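Local structure of putative nucleoside-diphosphate-sugar epimerase (Staphylococcus aureus subsp. aureus, 3E48) at residues 36-40 with 41-45; 55-58 with 59-62; 121-124 with 125-129; 241-244 with 245-249; 259-262 with 263-266. The protein is of unknown function but, as a putative nucleoside-diphosphate-sugar epimerase with an NAD(P)H-binding Rossmann-type domain, probably binds a dinucleotide cofactor. All coordinates share one frame; numbering follows the deposited sequence.

How the interactions relate
All five contacts are local, each closing within a turn or two of chain, and they follow one another from the N-terminal side to the C-terminal side without touching. Interactions 1, 2 and 3 belong to the NAD(P)H-binding family region, a Rossmann-type sheet flanked by helices. Interaction 1 lies in the loop between strands 28-32 and 47-50, and interaction 2 on the helix that follows the second of these, their centres about 22 Å apart. Interactions 2 and 3 both pack against helix 84-96, with nearest atoms about 9 Å apart, and interaction 3 also meets the second subunit. Interactions 1 and 4 lie on opposite sides of the chain's centre, their own centres about 36 Å apart; interaction 5 follows interaction 4.

Interaction 1: residues 36-40 with 41-45; sequences EKVPD and DWRGK
Pro39 lies against the indole of Trp42. The proline ring extends along the indole in the same direction; Pro39 CD sits over one face of the six-membered ring of Trp42, 3.6 Å from its centroid and 13° off the normal, a CH-pi contact. Val38 adds its CG1 branch, which comes to 3.7 Å from Trp42 CE3. A chi1 of 174° brings that methyl obliquely up to the indole.

Backbone bonds tighten the 3-10 turn: Trp42 N donates to Pro39 O at 3.0 Å, and Arg43 N to Asp40 O at 3.1 Å. In both, the donor stands well above the carbonyl plane.

Charge plays a looser part. Asp40 OD1 and Arg43 NH1 form a long salt bridge of 4.0 Å, with carboxylate and guanidinium planes 78° apart and no N-H aimed at the oxygen. Lys45 folds back so that NZ donates to Asp41 O at 2.9 Å, in the carbonyl plane.

The loop joins strand 28-32 to strand 47-50 and rests on helix 11-22, where Trp42 NE1 bonds Asn18 OD1, the indole touches Thr17 and Lys45 packs on Ile21.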
loop_
_atom_site.group_PDB
_atom_site.type_symbol
_atom_site.label_atom_id
_atom_site.label_comp_id
_atom_site.label_asym_id
_atom_site.label_seq_id
_atom_site.Cartn_x
_atom_site.Cartn_y
_atom_site.Cartn_z
ATOM N N GLU B 36 -25.093 -7.313 21.288
ATOM C CA GLU B 36 -25.273 -7.300 22.735
ATOM C C GLU B 36 -24.300 -6.349 23.433
ATOM O O GLU B 36 -24.407 -6.112 24.636
ATOM C CB GLU B 36 -25.111 -8.715 23.300
ATOM C CG GLU B 36 -26.156 -9.710 22.799
ATOM C CD GLU B 36 -27.575 -9.321 23.182
ATOM O OE1 GLU B 36 -27.866 -9.232 24.395
ATOM O OE2 GLU B 36 -28.404 -9.106 22.270
ATOM N N LYS B 37 -23.353 -5.802 22.677
ATOM C CA LYS B 37 -22.382 -4.873 23.240
ATOM C C LYS B 37 -22.762 -3.420 22.956
ATOM O O LYS B 37 -21.985 -2.498 23.219
ATOM C CB LYS B 37 -20.982 -5.168 22.692
ATOM C CG LYS B 37 -20.273 -6.336 23.378
ATOM C CD LYS B 37 -21.035 -7.647 23.224
ATOM C CE LYS B 37 -20.369 -8.770 24.009
ATOM N NZ LYS B 37 -20.364 -8.495 25.474
ATOM N N VAL B 38 -23.965 -3.220 22.430
ATOM C CA VAL B 38 -24.451 -1.881 22.115
ATOM C C VAL B 38 -25.032 -1.204 23.356
ATOM O O VAL B 38 -25.884 -1.769 24.043
ATOM C CB VAL B 38 -25.537 -1.931 21.005
ATOM C CG1 VAL B 38 -26.140 -0.549 20.793
ATOM C CG2 VAL B 38 -24.926 -2.434 19.705
ATOM N N PRO B 39 -24.564 0.014 23.667
ATOM C CA PRO B 39 -25.062 0.747 24.835
ATOM C C PRO B 39 -26.575 0.929 24.769
ATOM O O PRO B 39 -27.126 1.221 23.708
ATOM C CB PRO B 39 -24.315 2.074 24.750
ATOM C CG PRO B 39 -23.011 1.675 24.162
ATOM C CD PRO B 39 -23.430 0.725 23.053
ATOM N N ASP B 40 -27.242 0.756 25.904
ATOM C CA ASP B 40 -28.688 0.895 25.964
ATOM C C ASP B 40 -29.168 2.278 25.548
ATOM O O ASP B 40 -30.259 2.417 25.000
ATOM C CB ASP B 40 -29.182 0.577 27.374
ATOM C CG ASP B 40 -28.929 -0.864 27.761
ATOM O OD1 ASP B 40 -29.512 -1.762 27.119
ATOM O OD2 ASP B 40 -28.143 -1.099 28.703
ATOM N N ASP B 41 -28.354 3.298 25.802
ATOM C CA ASP B 41 -28.723 4.664 25.444
ATOM C C ASP B 41 -28.811 4.861 23.935
ATOM O O ASP B 41 -29.477 5.783 23.458
ATOM C CB ASP B 41 -27.724 5.666 26.035
ATOM C CG ASP B 41 -27.755 5.694 27.551
ATOM O OD1 ASP B 41 -28.864 5.778 28.126
ATOM O OD2 ASP B 41 -26.671 5.644 28.171
ATOM N N TRP B 42 -28.141 3.994 23.184
ATOM C CA TRP B 42 -28.150 4.084 21.729
ATOM C C TRP B 42 -29.461 3.587 21.131
ATOM O O TRP B 42 -29.766 3.875 19.974
ATOM C CB TRP B 42 -26.991 3.279 21.140
ATOM C CG TRP B 42 -25.635 3.869 21.396
ATOM C CD1 TRP B 42 -25.329 4.910 22.224
ATOM C CD2 TRP B 42 -24.395 3.425 20.835
ATOM N NE1 TRP B 42 -23.973 5.143 22.215
ATOM C CE2 TRP B 42 -23.376 4.244 21.370
ATOM C CE3 TRP B 42 -24.046 2.413 19.933
ATOM C CZ2 TRP B 42 -22.030 4.081 21.032
ATOM C CZ3 TRP B 42 -22.708 2.252 19.597
ATOM C CH2 TRP B 42 -21.717 3.081 20.147
ATOM N N ARG B 43 -30.231 2.839 21.917
ATOM C CA ARG B 43 -31.501 2.310 21.441
ATOM C C ARG B 43 -32.462 3.438 21.072
ATOM O O ARG B 43 -32.707 4.349 21.864
ATOM C CB ARG B 43 -32.126 1.402 22.506
ATOM C CG ARG B 43 -31.241 0.223 22.884
ATOM C CD ARG B 43 -30.916 -0.633 21.663
ATOM N NE ARG B 43 -29.801 -1.552 21.896
ATOM C CZ ARG B 43 -29.815 -2.549 22.775
ATOM N NH1 ARG B 43 -30.892 -2.770 23.519
ATOM N NH2 ARG B 43 -28.748 -3.328 22.913
ATOM N N GLY B 44 -32.987 3.374 19.851
ATOM C CA GLY B 44 -33.906 4.391 19.379
ATOM C C GLY B 44 -33.207 5.596 18.774
ATOM O O GLY B 44 -33.862 6.495 18.250
ATOM N N LYS B 45 -31.878 5.617 18.831
ATOM C CA LYS B 45 -31.116 6.740 18.289
ATOM C C LYS B 45 -30.354 6.371 17.017
ATOM O O LYS B 45 -30.092 7.224 16.171
ATOM C CB LYS B 45 -30.164 7.273 19.363
ATOM C CG LYS B 45 -30.916 7.836 20.567
ATOM C CD LYS B 45 -29.989 8.276 21.674
ATOM C CE LYS B 45 -30.789 8.754 22.878
ATOM N NZ LYS B 45 -31.716 7.687 23.358
#

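Interaction 2: residues 55-58 with 59-62; sequences NQES and MVEA
Val60 N reaches back to Gln56 O at 2.9 Å, a nearly straight bond (165° at the hydrogen) that lies in the carbonyl plane. Three more i to i+4 bonds continue the helix: Met59 N to Asn55 O, Glu61 N to Glu57 O, and Ala62 N to Ser58 O.

The helix starts at Asn55, its N-cap. Asn55 OD1 accepts from Ser58 N at 2.9 Å, with the donor tilted 22° from the side-chain carbonyl plane. Asn55 CG stands anti to the backbone nitrogen (chi1 -177°), which lets the amide oxygen turn back to an N-H of the first turn. This is an N-cap bond, opening helix 56-63 a short loop after strand 47-50 in the Rossmann-type domain. The hydroxyl of Ser58 is engaged too, Ser58 OG bonding Asp52 N in that loop.

The Glu57 carboxylate runs alongside Val60, and Glu57 OE2 comes to 3.9 Å from Val60 CB. The same carboxylate oxygen is 4.5 Å from Glu61 OE2, a like-charge approach; the salt bridge of Glu61 with Lys64 would offset some of that repulsion.

Val60 CG2 rests 3.3 Å from Gln56 O, against the backbone of the preceding turn. Toward helix 84-96, selenomethionine Met59, bent at chi2 and chi3, packs on Leu89 and Ala92, Val60 touches Tyr91, and Gln56 NE2 hydrogen-bonds Asn88 OD1.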
loop_
_atom_site.group_PDB
_atom_site.type_symbol
_atom_site.label_atom_id
_atom_site.label_comp_id
_atom_site.label_asym_id
_atom_site.label_seq_id
_atom_site.Cartn_x
_atom_site.Cartn_y
_atom_site.Cartn_z
ATOM N N ASN B 55 -16.917 -11.940 6.390
ATOM C CA ASN B 55 -17.955 -12.741 5.764
ATOM C C ASN B 55 -18.558 -11.809 4.726
ATOM O O ASN B 55 -19.307 -10.892 5.062
ATOM C CB ASN B 55 -19.000 -13.171 6.790
ATOM C CG ASN B 55 -20.063 -14.058 6.189
ATOM O OD1 ASN B 55 -20.847 -13.621 5.349
ATOM N ND2 ASN B 55 -20.087 -15.320 6.604
ATOM N N GLN B 56 -18.205 -12.037 3.466
ATOM C CA GLN B 56 -18.670 -11.185 2.383
ATOM C C GLN B 56 -20.167 -10.935 2.364
ATOM O O GLN B 56 -20.602 -9.790 2.273
ATOM C CB GLN B 56 -18.228 -11.742 1.030
ATOM C CG GLN B 56 -18.237 -10.679 -0.061
ATOM C CD GLN B 56 -17.396 -11.060 -1.263
ATOM O OE1 GLN B 56 -17.823 -11.838 -2.113
ATOM N NE2 GLN B 56 -16.181 -10.518 -1.330
ATOM N N GLU B 57 -20.958 -11.997 2.459
ATOM C CA GLU B 57 -22.401 -11.834 2.433
ATOM C C GLU B 57 -22.943 -11.054 3.623
ATOM O O GLU B 57 -23.987 -10.402 3.525
ATOM C CB GLU B 57 -23.080 -13.199 2.311
ATOM C CG GLU B 57 -22.852 -13.812 0.941
ATOM C CD GLU B 57 -23.301 -12.885 -0.181
ATOM O OE1 GLU B 57 -22.600 -12.805 -1.217
ATOM O OE2 GLU B 57 -24.360 -12.232 -0.026
ATOM N N SER B 58 -22.234 -11.112 4.746
ATOM C CA SER B 58 -22.648 -10.372 5.930
ATOM C C SER B 58 -22.501 -8.881 5.605
ATOM O O SER B 58 -23.366 -8.073 5.952
ATOM C CB SER B 58 -21.773 -10.740 7.134
ATOM O OG SER B 58 -22.163 -10.017 8.288
HETATM N N MSE B 59 -21.411 -8.520 4.930
HETATM C CA MSE B 59 -21.187 -7.121 4.555
HETATM C C MSE B 59 -22.208 -6.687 3.506
HETATM O O MSE B 59 -22.768 -5.594 3.586
HETATM C CB MSE B 59 -19.759 -6.924 4.020
HETATM C CG MSE B 59 -18.687 -6.778 5.103
HETATM SE SE MSE B 59 -18.204 -4.912 5.520
HETATM C CE MSE B 59 -16.329 -4.993 5.036
ATOM N N VAL B 60 -22.450 -7.542 2.516
ATOM C CA VAL B 60 -23.430 -7.232 1.478
ATOM C C VAL B 60 -24.796 -6.946 2.102
ATOM O O VAL B 60 -25.445 -5.945 1.777
ATOM C CB VAL B 60 -23.588 -8.402 0.478
ATOM C CG1 VAL B 60 -24.756 -8.132 -0.459
ATOM C CG2 VAL B 60 -22.307 -8.576 -0.317
ATOM N N GLU B 61 -25.229 -7.821 3.004
ATOM C CA GLU B 61 -26.523 -7.650 3.659
ATOM C C GLU B 61 -26.598 -6.359 4.466
ATOM O O GLU B 61 -27.575 -5.620 4.375
ATOM C CB GLU B 61 -26.814 -8.843 4.578
ATOM C CG GLU B 61 -27.080 -10.145 3.846
ATOM C CD GLU B 61 -28.240 -10.033 2.871
ATOM O OE1 GLU B 61 -29.300 -9.505 3.272
ATOM O OE2 GLU B 61 -28.088 -10.478 1.711
ATOM N N ALA B 62 -25.565 -6.092 5.253
ATOM C CA ALA B 62 -25.526 -4.897 6.086
ATOM C C ALA B 62 -25.557 -3.596 5.290
ATOM O O ALA B 62 -26.056 -2.584 5.778
ATOM C CB ALA B 62 -24.284 -4.926 6.975
#

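Interaction 3: residues 121-124 with 125-129; sequences FGYA and SRLLS
Arg126 and Gly122 make the tight part of this helical turn. Gly122 O accepts twice: from Arg126 NH1 at 2.9 Å and from Arg126 N at 3.3 Å, the two donors arriving from opposite faces of the carbonyl plane. The oxygen lies at the guanidinium edge, only 9° out of that plane. Extended from CG to NE, Arg126 turns at chi4 (71°), which brings NH1 to the Gly122 carbonyl. Gly122 has no side chain beside Arg126 NH1, which lies 3.4 Å from Gly122 CA.

The side chains of Tyr123 and Leu127 are looser, although the backbone beneath them is tight, Leu127 N to Tyr123 O being 2.8 Å. They run abreast and touch only lightly, Tyr123 CE1 to Leu127 CD2 at 4.0 Å. Leu127, partly exposed, is the more solvent-facing of the two; Tyr123 OH hydrogen-bonds Glu87 OE2.

Arg126 NE bonds Asp109 O of the second subunit, and Ser125 OG bonds His111 O of the same neighbour, so this helix face belongs to the dimer interface. Helix 118-131 is the crossover helix of the beta-alpha-beta unit between strands 100-106 and 134-143: Leu128 packs on Ile101, Phe103 and Tyr135, while Leu127 leans on helix 84-96.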
loop_
_atom_site.group_PDB
_atom_site.type_symbol
_atom_site.label_atom_id
_atom_site.label_comp_id
_atom_site.label_asym_id
_atom_site.label_seq_id
_atom_site.Cartn_x
_atom_site.Cartn_y
_atom_site.Cartn_z
ATOM N N PHE B 121 -2.776 -0.747 4.834
ATOM C CA PHE B 121 -3.247 0.599 4.538
ATOM C C PHE B 121 -2.883 1.054 3.136
ATOM O O PHE B 121 -3.658 1.757 2.487
ATOM C CB PHE B 121 -2.739 1.570 5.602
ATOM C CG PHE B 121 -3.391 1.363 6.937
ATOM C CD1 PHE B 121 -4.743 1.654 7.108
ATOM C CD2 PHE B 121 -2.680 0.821 7.999
ATOM C CE1 PHE B 121 -5.385 1.403 8.322
ATOM C CE2 PHE B 121 -3.307 0.563 9.222
ATOM C CZ PHE B 121 -4.665 0.855 9.382
ATOM N N GLY B 122 -1.711 0.653 2.655
ATOM C CA GLY B 122 -1.342 1.018 1.303
ATOM C C GLY B 122 -2.292 0.327 0.339
ATOM O O GLY B 122 -2.755 0.921 -0.631
ATOM N N TYR B 123 -2.583 -0.942 0.614
ATOM C CA TYR B 123 -3.477 -1.728 -0.221
ATOM C C TYR B 123 -4.897 -1.173 -0.228
ATOM O O TYR B 123 -5.525 -1.075 -1.283
ATOM C CB TYR B 123 -3.476 -3.174 0.272
ATOM C CG TYR B 123 -4.244 -4.156 -0.582
ATOM C CD1 TYR B 123 -5.630 -4.293 -0.459
ATOM C CD2 TYR B 123 -3.571 -4.999 -1.470
ATOM C CE1 TYR B 123 -6.327 -5.257 -1.195
ATOM C CE2 TYR B 123 -4.255 -5.958 -2.208
ATOM C CZ TYR B 123 -5.628 -6.086 -2.064
ATOM O OH TYR B 123 -6.283 -7.064 -2.775
ATOM N N ALA B 124 -5.394 -0.812 0.953
ATOM C CA ALA B 124 -6.745 -0.274 1.102
ATOM C C ALA B 124 -6.967 0.989 0.269
ATOM O O ALA B 124 -7.949 1.093 -0.475
ATOM C CB ALA B 124 -7.025 0.016 2.576
ATOM N N SER B 125 -6.058 1.950 0.402
ATOM C CA SER B 125 -6.159 3.207 -0.336
ATOM C C SER B 125 -6.235 2.938 -1.835
ATOM O O SER B 125 -7.110 3.455 -2.538
ATOM C CB SER B 125 -4.950 4.097 -0.019
ATOM O OG SER B 125 -5.008 5.323 -0.725
ATOM N N ARG B 126 -5.316 2.119 -2.328
ATOM C CA ARG B 126 -5.291 1.796 -3.750
ATOM C C ARG B 126 -6.522 1.012 -4.203
ATOM O O ARG B 126 -7.072 1.286 -5.272
ATOM C CB ARG B 126 -3.997 1.042 -4.068
ATOM C CG ARG B 126 -2.789 1.925 -3.802
ATOM C CD ARG B 126 -1.471 1.173 -3.731
ATOM N NE ARG B 126 -0.364 2.127 -3.682
ATOM C CZ ARG B 126 -0.076 2.902 -2.639
ATOM N NH1 ARG B 126 -0.804 2.841 -1.528
ATOM N NH2 ARG B 126 0.925 3.773 -2.719
ATOM N N LEU B 127 -6.976 0.056 -3.395
ATOM C CA LEU B 127 -8.154 -0.714 -3.782
ATOM C C LEU B 127 -9.350 0.223 -3.938
ATOM O O LEU B 127 -10.149 0.072 -4.863
ATOM C CB LEU B 127 -8.480 -1.795 -2.748
ATOM C CG LEU B 127 -9.520 -2.838 -3.199
ATOM C CD1 LEU B 127 -8.947 -3.679 -4.351
ATOM C CD2 LEU B 127 -9.895 -3.727 -2.027
ATOM N N LEU B 128 -9.483 1.190 -3.035
ATOM C CA LEU B 128 -10.592 2.134 -3.142
ATOM C C LEU B 128 -10.471 2.896 -4.455
ATOM O O LEU B 128 -11.461 3.111 -5.154
ATOM C CB LEU B 128 -10.595 3.102 -1.953
ATOM C CG LEU B 128 -11.092 2.429 -0.672
ATOM C CD1 LEU B 128 -10.687 3.250 0.540
ATOM C CD2 LEU B 128 -12.607 2.274 -0.736
ATOM N N SER B 129 -9.249 3.298 -4.795
ATOM C CA SER B 129 -9.015 4.019 -6.039
ATOM C C SER B 129 -9.422 3.177 -7.256
ATOM O O SER B 129 -10.035 3.694 -8.191
ATOM C CB SER B 129 -7.535 4.413 -6.144
ATOM O OG SER B 129 -7.288 5.141 -7.335
#

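Interaction 4: residues 241-244 with 245-249; sequences ALLA and SMYHA
Residues 241-249 form one continuous run of helix in which Ser245 N bonds Ala241 O and His248 N bonds Ala244 O, while between them the N-H of Met246 is shared between Leu242 O and, weakly, Leu243 O.

Ser245 OG brings a second donor to Leu242 O. It donates to Leu242 O at 2.7 Å, shorter than the 3.2 Å from Met246 N to the same Leu242 O, and both donors come from one face of the carbonyl plane. The hydroxyl sits between backbone nitrogen and carbonyl carbon (chi1 76°), the position from which it can reach one turn back. Ser245 OG is also bonded to His116 N, so one hydroxyl links the helix backbone to the neighbouring loop.

The apolar side centres on Leu243. Its CD1 methyl meets the terminal methyl of selenomethionine Met246, CE, at 3.6 Å; the two chains cross at a slant, the bend at chi3 (76°) turning CE in toward the leucine. Leu243 and Tyr247 instead run alongside one another, with Leu243 CG 4.0 Å from Tyr247 CE2. The ring also sits close to the backbone, Tyr247 CD2 lying 3.3 Å from Leu243 O.

Helix 239-251 is flanked by the loop at Phe115, which touches Leu242, Ser245 and Met246, and by helix 226-231, whose Phe229 packs on Leu243 and Ala244. Met142 of strand 134-143 meets Met246 and Tyr247, and the Tyr247 ring stacks on Tyr162.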
loop_
_atom_site.group_PDB
_atom_site.type_symbol
_atom_site.label_atom_id
_atom_site.label_comp_id
_atom_site.label_asym_id
_atom_site.label_seq_id
_atom_site.Cartn_x
_atom_site.Cartn_y
_atom_site.Cartn_z
ATOM N N ALA B 241 6.246 -7.554 18.014
ATOM C CA ALA B 241 7.052 -7.022 16.922
ATOM C C ALA B 241 6.293 -5.943 16.156
ATOM O O ALA B 241 6.898 -5.027 15.600
ATOM C CB ALA B 241 7.463 -8.147 15.976
ATOM N N LEU B 242 4.968 -6.054 16.127
ATOM C CA LEU B 242 4.143 -5.077 15.427
ATOM C C LEU B 242 4.186 -3.728 16.137
ATOM O O LEU B 242 4.325 -2.683 15.502
ATOM C CB LEU B 242 2.695 -5.577 15.326
ATOM C CG LEU B 242 1.639 -4.657 14.695
ATOM C CD1 LEU B 242 0.501 -5.491 14.130
ATOM C CD2 LEU B 242 1.118 -3.669 15.734
ATOM N N LEU B 243 4.066 -3.749 17.460
ATOM C CA LEU B 243 4.101 -2.511 18.224
ATOM C C LEU B 243 5.486 -1.879 18.100
ATOM O O LEU B 243 5.615 -0.665 17.938
ATOM C CB LEU B 243 3.784 -2.789 19.692
ATOM C CG LEU B 243 3.489 -1.561 20.557
ATOM C CD1 LEU B 243 2.246 -0.841 20.035
ATOM C CD2 LEU B 243 3.283 -2.002 21.991
ATOM N N ALA B 244 6.522 -2.707 18.177
ATOM C CA ALA B 244 7.886 -2.212 18.061
ATOM C C ALA B 244 8.102 -1.563 16.693
ATOM O O ALA B 244 8.716 -0.503 16.596
ATOM C CB ALA B 244 8.883 -3.355 18.265
ATOM N N SER B 245 7.580 -2.191 15.642
ATOM C CA SER B 245 7.745 -1.661 14.290
ATOM C C SER B 245 7.091 -0.291 14.148
ATOM O O SER B 245 7.509 0.531 13.326
ATOM C CB SER B 245 7.159 -2.628 13.246
ATOM O OG SER B 245 5.743 -2.574 13.196
HETATM N N MSE B 246 6.064 -0.040 14.955
HETATM C CA MSE B 246 5.375 1.241 14.909
HETATM C C MSE B 246 6.320 2.332 15.414
HETATM O O MSE B 246 6.492 3.366 14.770
HETATM C CB MSE B 246 4.099 1.184 15.759
HETATM C CG MSE B 246 3.175 2.379 15.593
HETATM SE SE MSE B 246 1.441 2.045 16.402
HETATM C CE MSE B 246 1.960 2.265 18.250
ATOM N N TYR B 247 6.953 2.102 16.560
ATOM C CA TYR B 247 7.880 3.097 17.084
ATOM C C TYR B 247 9.144 3.165 16.234
ATOM O O TYR B 247 9.796 4.205 16.163
ATOM C CB TYR B 247 8.188 2.795 18.551
ATOM C CG TYR B 247 6.948 3.015 19.390
ATOM C CD1 TYR B 247 6.453 4.303 19.599
ATOM C CD2 TYR B 247 6.196 1.940 19.863
ATOM C CE1 TYR B 247 5.237 4.516 20.245
ATOM C CE2 TYR B 247 4.974 2.140 20.510
ATOM C CZ TYR B 247 4.500 3.433 20.693
ATOM O OH TYR B 247 3.285 3.640 21.293
ATOM N N HIS B 248 9.478 2.061 15.573
ATOM C CA HIS B 248 10.648 2.042 14.708
ATOM C C HIS B 248 10.381 2.999 13.543
ATOM O O HIS B 248 11.278 3.707 13.081
ATOM C CB HIS B 248 10.904 0.623 14.200
ATOM C CG HIS B 248 12.140 0.497 13.361
ATOM N ND1 HIS B 248 13.365 0.980 13.765
ATOM C CD2 HIS B 248 12.338 -0.070 12.147
ATOM C CE1 HIS B 248 14.268 0.716 12.835
ATOM N NE2 HIS B 248 13.671 0.080 11.845
ATOM N N ALA B 249 9.137 3.028 13.074
ATOM C CA ALA B 249 8.778 3.933 11.988
ATOM C C ALA B 249 8.967 5.361 12.503
ATOM O O ALA B 249 9.334 6.262 11.751
ATOM C CB ALA B 249 7.327 3.704 11.562
#

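Interaction 5: residues 259-262 with 263-266; sequences SNDF and KQLV
A chi1 of -180° swings the Phe262 ring out toward Val266, where chi1 of -47° leaves CG2 pressed over the ring. The methyl sits over one face, 3.4 Å from the centroid and 20° off the normal, a CH-pi contact. It is wedged tightly between ring and backbone: Val266 CG2 is 3.2 Å from Phe262 CE2 and 2.9 Å from Phe262 O, a strained spot. The backbone closes the same turn through Val266 N to Phe262 O at 2.8 Å.

Ahead of the helix, Ser259 makes an ST turn, its OG accepting from Asp261 N at 3.1 Å. The same hydroxyl donates to Asp261 OD2 at 2.8 Å, meeting it from above the carboxylate plane; Asp261 OD2 also bonds Leu196 N of strand 194-203. Asn260 holds the N-cap position of helix 261-266 without a side-chain capping bond, though its carbonyl takes the N-H of Gln264.

Asp261 and Gln264 meet through water. Two waters each donate to both Asp261 OD1 and Gln264 OE1, bridging acceptors that stand 4.0 Å apart. Another water links Ser259 O to Lys263 N. Phe262 and Val266 touch Arg179 of helix 174-186, and Leu265 packs on Ile184, Tyr195 and Leu197.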
loop_
_atom_site.group_PDB
_atom_site.type_symbol
_atom_site.label_atom_id
_atom_site.label_comp_id
_atom_site.label_asym_id
_atom_site.label_seq_id
_atom_site.Cartn_x
_atom_site.Cartn_y
_atom_site.Cartn_z
ATOM N N SER B 259 -0.962 18.409 9.362
ATOM C CA SER B 259 -1.821 19.028 8.370
ATOM C C SER B 259 -2.716 20.015 9.093
ATOM O O SER B 259 -2.836 19.966 10.316
ATOM C CB SER B 259 -2.687 17.980 7.678
ATOM O OG SER B 259 -3.665 18.598 6.870
ATOM N N ASN B 260 -3.342 20.917 8.350
ATOM C CA ASN B 260 -4.244 21.873 8.974
ATOM C C ASN B 260 -5.681 21.408 8.805
ATOM O O ASN B 260 -6.613 22.154 9.096
ATOM C CB ASN B 260 -4.093 23.258 8.348
ATOM C CG ASN B 260 -2.712 23.842 8.550
ATOM O OD1 ASN B 260 -2.192 23.875 9.667
ATOM N ND2 ASN B 260 -2.115 24.324 7.466
ATOM N N ASP B 261 -5.859 20.170 8.344
ATOM C CA ASP B 261 -7.199 19.632 8.117
ATOM C C ASP B 261 -8.118 19.661 9.338
ATOM O O ASP B 261 -9.298 19.982 9.213
ATOM C CB ASP B 261 -7.136 18.195 7.580
ATOM C CG ASP B 261 -6.496 18.101 6.199
ATOM O OD1 ASP B 261 -6.708 19.005 5.355
ATOM O OD2 ASP B 261 -5.793 17.102 5.943
ATOM N N PHE B 262 -7.601 19.318 10.514
ATOM C CA PHE B 262 -8.443 19.328 11.707
ATOM C C PHE B 262 -9.020 20.717 11.956
ATOM O O PHE B 262 -10.227 20.876 12.147
ATOM C CB PHE B 262 -7.657 18.889 12.941
ATOM C CG PHE B 262 -8.477 18.871 14.197
ATOM C CD1 PHE B 262 -9.336 17.809 14.470
ATOM C CD2 PHE B 262 -8.410 19.927 15.100
ATOM C CE1 PHE B 262 -10.115 17.802 15.625
ATOM C CE2 PHE B 262 -9.185 19.930 16.258
ATOM C CZ PHE B 262 -10.040 18.865 16.522
ATOM N N LYS B 263 -8.151 21.723 11.954
ATOM C CA LYS B 263 -8.580 23.096 12.186
ATOM C C LYS B 263 -9.547 23.580 11.109
ATOM O O LYS B 263 -10.520 24.266 11.409
ATOM C CB LYS B 263 -7.358 24.020 12.249
ATOM C CG LYS B 263 -7.646 25.417 12.795
ATOM C CD LYS B 263 -8.218 26.345 11.735
ATOM C CE LYS B 263 -7.185 26.641 10.652
ATOM N NZ LYS B 263 -7.733 27.524 9.583
ATOM N N GLN B 264 -9.289 23.222 9.856
ATOM C CA GLN B 264 -10.167 23.655 8.773
ATOM C C GLN B 264 -11.516 22.943 8.816
ATOM O O GLN B 264 -12.532 23.504 8.412
ATOM C CB GLN B 264 -9.498 23.422 7.416
ATOM C CG GLN B 264 -8.150 24.130 7.284
ATOM C CD GLN B 264 -7.553 24.013 5.897
ATOM O OE1 GLN B 264 -7.597 22.950 5.277
ATOM N NE2 GLN B 264 -6.969 25.101 5.411
ATOM N N LEU B 265 -11.525 21.710 9.313
ATOM C CA LEU B 265 -12.760 20.936 9.395
ATOM C C LEU B 265 -13.592 21.219 10.643
ATOM O O LEU B 265 -14.810 21.398 10.554
ATOM C CB LEU B 265 -12.448 19.437 9.337
ATOM C CG LEU B 265 -11.967 18.899 7.989
ATOM C CD1 LEU B 265 -11.456 17.467 8.149
ATOM C CD2 LEU B 265 -13.116 18.954 6.984
ATOM N N VAL B 266 -12.937 21.257 11.800
ATOM C CA VAL B 266 -13.631 21.475 13.065
ATOM C C VAL B 266 -13.599 22.917 13.563
ATOM O O VAL B 266 -14.275 23.254 14.533
ATOM C CB VAL B 266 -13.054 20.563 14.179
ATOM C CG1 VAL B 266 -12.903 19.137 13.663
ATOM C CG2 VAL B 266 -11.728 21.104 14.657
HETATM O O HOH W 1 -5.167 21.236 11.895
HETATM O O HOH W 2 -8.862 20.596 5.228
HETATM O O HOH W 3 -5.130 21.245 5.375
#